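Local coordinates for protein anthranilate-CoA ligase (Stigmatella aurantiaca, PDB 4WV3) that belongs to the AMP-binding enzymes of the ANL superfamily, with a large N-terminal and a small C-terminal domain, at residues G79-N91 with L159-N173. Numbering follows the deposited sequence.
Sequences GIVKLGAIAVGIN and LEAAQSHREDICSLN
Ala87 lends both its backbone polar atoms to strand 169-173: its N donates to Cys170 O at 3.0 Å, from above the carbonyl plane, and its O accepts Leu172 N at 2.8 Å. This single parallel bridge is flanked by a CA-H...O contact from Val88 CA to Leu172 O (3.4 Å). At the end of helix 71-83, Ala162 N reaches Lys82 O (3.0 Å) almost in line with the carbonyl bond. Here Gly84, with positive phi, closes a Schellman motif, and a water donates to both Gly84 O and Ile169 O. Lys82 runs fully extended past Leu159, its CG trans to N (chi1 -176°), the two side chains sliding by in opposite directions, with CD 3.9 Å from Leu159 CD2. Its NZ makes a weak bond to Leu159 O, but its main partner is Glu17, in a salt bridge. Around the bridge, Ile86 CD1 packs on Ile169 CG2 (3.8 Å) while Ile86 CG2 rests against Leu172 CB; Val88 lies alongside Leu172, pointing the same way. Strand 86-89 is an edge strand of a five-stranded parallel sheet, in the helix-strand succession of an alpha/beta fold, and this bridge ties it to the hairpin 169-175/183-188 of the AMP-binding domain.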
# COMPACT_ATOMS: atom_id res chain seq x y z
N GLY A 79 -18.87 8.32 5.00
CA GLY A 79 -19.80 9.43 4.90
C GLY A 79 -19.78 10.02 3.50
O GLY A 79 -20.82 10.37 2.95
N ILE A 80 -18.58 10.11 2.93
CA ILE A 80 -18.39 10.63 1.58
C ILE A 80 -18.92 9.66 0.53
O ILE A 80 -19.64 10.05 -0.38
CB ILE A 80 -16.90 10.90 1.30
CG1 ILE A 80 -16.36 12.00 2.22
CG2 ILE A 80 -16.70 11.30 -0.16
CD1 ILE A 80 -14.86 12.01 2.33
N VAL A 81 -18.56 8.39 0.68
CA VAL A 81 -18.95 7.36 -0.28
C VAL A 81 -20.47 7.17 -0.35
O VAL A 81 -21.03 7.07 -1.44
CB VAL A 81 -18.27 6.01 0.05
CG1 VAL A 81 -18.85 4.89 -0.80
CG2 VAL A 81 -16.77 6.11 -0.16
N LYS A 82 -21.12 7.13 0.81
CA LYS A 82 -22.56 6.94 0.87
C LYS A 82 -23.30 8.09 0.19
O LYS A 82 -24.39 7.90 -0.37
CB LYS A 82 -23.02 6.82 2.33
CG LYS A 82 -24.51 6.54 2.48
CD LYS A 82 -24.85 6.16 3.91
CE LYS A 82 -26.33 5.83 4.04
NZ LYS A 82 -26.66 5.33 5.40
N LEU A 83 -22.71 9.27 0.23
CA LEU A 83 -23.32 10.46 -0.35
C LEU A 83 -23.19 10.45 -1.87
O LEU A 83 -23.87 11.21 -2.57
CB LEU A 83 -22.67 11.72 0.22
CG LEU A 83 -23.49 13.00 0.10
CD1 LEU A 83 -24.84 12.81 0.78
CD2 LEU A 83 -22.74 14.17 0.71
N GLY A 84 -22.33 9.58 -2.39
CA GLY A 84 -22.08 9.51 -3.81
C GLY A 84 -20.93 10.41 -4.22
O GLY A 84 -20.61 10.54 -5.40
N ALA A 85 -20.32 11.04 -3.22
CA ALA A 85 -19.17 11.91 -3.46
C ALA A 85 -17.89 11.07 -3.54
O ALA A 85 -17.88 9.91 -3.15
CB ALA A 85 -19.06 12.95 -2.36
N ILE A 86 -16.82 11.68 -4.04
CA ILE A 86 -15.57 10.96 -4.25
C ILE A 86 -14.57 11.22 -3.13
O ILE A 86 -14.07 12.33 -2.97
CB ILE A 86 -14.94 11.31 -5.61
CG1 ILE A 86 -15.92 11.01 -6.74
CG2 ILE A 86 -13.64 10.55 -5.80
CD1 ILE A 86 -15.40 11.33 -8.12
N ALA A 87 -14.28 10.18 -2.35
CA ALA A 87 -13.33 10.29 -1.25
C ALA A 87 -11.89 10.33 -1.77
O ALA A 87 -11.48 9.49 -2.57
CB ALA A 87 -13.51 9.13 -0.28
N VAL A 88 -11.13 11.32 -1.31
CA VAL A 88 -9.74 11.46 -1.72
C VAL A 88 -8.81 11.26 -0.52
O VAL A 88 -8.54 12.20 0.23
CB VAL A 88 -9.48 12.84 -2.35
CG1 VAL A 88 -8.05 12.92 -2.89
CG2 VAL A 88 -10.48 13.11 -3.46
N GLY A 89 -8.33 10.03 -0.35
CA GLY A 89 -7.42 9.71 0.73
C GLY A 89 -6.01 10.17 0.43
O GLY A 89 -5.34 9.61 -0.44
N ILE A 90 -5.55 11.18 1.16
CA ILE A 90 -4.28 11.83 0.85
C ILE A 90 -3.15 11.39 1.78
O ILE A 90 -3.36 11.18 2.97
CB ILE A 90 -4.43 13.37 0.91
CG1 ILE A 90 -5.68 13.80 0.13
CG2 ILE A 90 -3.19 14.06 0.36
CD1 ILE A 90 -5.94 15.29 0.16
N ASN A 91 -1.96 11.24 1.21
CA ASN A 91 -0.75 10.91 1.96
C ASN A 91 -0.50 11.90 3.09
O ASN A 91 -0.54 13.12 2.88
CB ASN A 91 0.45 10.85 1.01
CG ASN A 91 1.69 10.26 1.66
OD1 ASN A 91 1.96 10.46 2.85
ND2 ASN A 91 2.47 9.53 0.87
N LEU A 159 -29.53 8.49 6.95
CA LEU A 159 -29.17 8.99 5.63
C LEU A 159 -29.49 7.94 4.56
O LEU A 159 -29.29 6.74 4.78
CB LEU A 159 -27.68 9.34 5.58
CG LEU A 159 -27.11 9.82 4.25
CD1 LEU A 159 -27.77 11.12 3.82
CD2 LEU A 159 -25.60 9.98 4.33
N GLU A 160 -29.98 8.39 3.42
CA GLU A 160 -30.24 7.50 2.30
C GLU A 160 -29.02 7.44 1.37
O GLU A 160 -28.48 8.47 0.99
CB GLU A 160 -31.47 7.95 1.51
CG GLU A 160 -32.79 7.81 2.25
CD GLU A 160 -33.28 6.37 2.29
OE1 GLU A 160 -32.60 5.48 1.75
OE2 GLU A 160 -34.37 6.14 2.87
N ALA A 161 -28.61 6.23 1.03
CA ALA A 161 -27.48 6.04 0.13
C ALA A 161 -27.82 6.55 -1.27
O ALA A 161 -28.94 6.39 -1.74
CB ALA A 161 -27.07 4.57 0.08
N ALA A 162 -26.84 7.17 -1.92
CA ALA A 162 -27.05 7.73 -3.25
C ALA A 162 -27.26 6.63 -4.28
O ALA A 162 -26.69 5.55 -4.18
CB ALA A 162 -25.87 8.61 -3.64
N GLN A 163 -28.08 6.92 -5.29
CA GLN A 163 -28.37 5.96 -6.35
C GLN A 163 -27.20 5.87 -7.31
O GLN A 163 -27.30 6.22 -8.48
CB GLN A 163 -29.64 6.37 -7.10
CG GLN A 163 -30.84 6.61 -6.21
CD GLN A 163 -32.03 7.16 -6.98
OE1 GLN A 163 -32.12 7.01 -8.20
NE2 GLN A 163 -32.96 7.79 -6.26
N SER A 164 -26.07 5.37 -6.80
CA SER A 164 -24.85 5.30 -7.59
C SER A 164 -24.78 4.02 -8.42
O SER A 164 -25.11 2.93 -7.93
CB SER A 164 -23.62 5.39 -6.69
OG SER A 164 -23.58 4.32 -5.76
N HIS A 165 -24.36 4.16 -9.67
CA HIS A 165 -24.08 3.01 -10.51
C HIS A 165 -22.88 2.30 -9.90
O HIS A 165 -22.04 2.94 -9.28
CB HIS A 165 -23.76 3.47 -11.94
CG HIS A 165 -23.84 2.38 -12.96
ND1 HIS A 165 -22.86 1.42 -13.11
CD2 HIS A 165 -24.77 2.11 -13.91
CE1 HIS A 165 -23.19 0.60 -14.09
NE2 HIS A 165 -24.35 1.00 -14.59
N ARG A 166 -22.80 0.98 -10.07
CA ARG A 166 -21.68 0.24 -9.50
C ARG A 166 -20.36 0.61 -10.18
O ARG A 166 -19.29 0.32 -9.66
CB ARG A 166 -21.92 -1.27 -9.57
CG ARG A 166 -21.93 -1.86 -10.96
CD ARG A 166 -21.90 -3.38 -10.90
NE ARG A 166 -21.87 -4.00 -12.23
CZ ARG A 166 -22.86 -4.73 -12.73
NH1 ARG A 166 -23.96 -4.95 -12.02
NH2 ARG A 166 -22.75 -5.25 -13.94
N GLU A 167 -20.45 1.26 -11.33
CA GLU A 167 -19.27 1.68 -12.08
C GLU A 167 -18.92 3.14 -11.82
O GLU A 167 -17.92 3.64 -12.34
CB GLU A 167 -19.47 1.43 -13.57
CG GLU A 167 -19.76 -0.02 -13.91
CD GLU A 167 -19.95 -0.25 -15.39
OE1 GLU A 167 -19.62 0.66 -16.18
OE2 GLU A 167 -20.43 -1.34 -15.77
N ASP A 168 -19.75 3.83 -11.04
CA ASP A 168 -19.47 5.22 -10.68
C ASP A 168 -18.28 5.31 -9.73
O ASP A 168 -18.09 4.44 -8.88
CB ASP A 168 -20.70 5.87 -10.03
CG ASP A 168 -21.73 6.32 -11.04
OD1 ASP A 168 -21.34 6.67 -12.18
OD2 ASP A 168 -22.93 6.32 -10.71
N ILE A 169 -17.49 6.37 -9.88
CA ILE A 169 -16.31 6.58 -9.05
C ILE A 169 -16.71 6.93 -7.62
O ILE A 169 -17.58 7.77 -7.40
CB ILE A 169 -15.43 7.70 -9.62
CG1 ILE A 169 -15.10 7.44 -11.09
CG2 ILE A 169 -14.15 7.85 -8.80
CD1 ILE A 169 -14.37 6.13 -11.33
N CYS A 170 -16.07 6.29 -6.65
CA CYS A 170 -16.34 6.57 -5.24
C CYS A 170 -15.08 6.98 -4.48
O CYS A 170 -15.16 7.45 -3.35
CB CYS A 170 -17.00 5.37 -4.56
SG CYS A 170 -15.94 3.91 -4.38
N SER A 171 -13.92 6.79 -5.10
CA SER A 171 -12.66 7.16 -4.46
C SER A 171 -11.58 7.57 -5.46
O SER A 171 -11.61 7.18 -6.62
CB SER A 171 -12.14 6.03 -3.56
OG SER A 171 -11.77 4.90 -4.33
N LEU A 172 -10.63 8.37 -4.98
CA LEU A 172 -9.51 8.82 -5.80
C LEU A 172 -8.22 8.78 -4.99
O LEU A 172 -8.05 9.55 -4.03
CB LEU A 172 -9.77 10.24 -6.31
CG LEU A 172 -8.66 10.89 -7.14
CD1 LEU A 172 -8.34 10.05 -8.36
CD2 LEU A 172 -9.06 12.30 -7.54
N ASN A 173 -7.31 7.89 -5.37
CA ASN A 173 -6.04 7.74 -4.66
C ASN A 173 -4.86 8.25 -5.48
O ASN A 173 -4.66 7.83 -6.62
CB ASN A 173 -5.82 6.28 -4.26
CG ASN A 173 -6.77 5.82 -3.18
OD1 ASN A 173 -6.47 5.94 -1.99
ND2 ASN A 173 -7.92 5.30 -3.58
O HOH W 1 -20.43 7.88 -6.41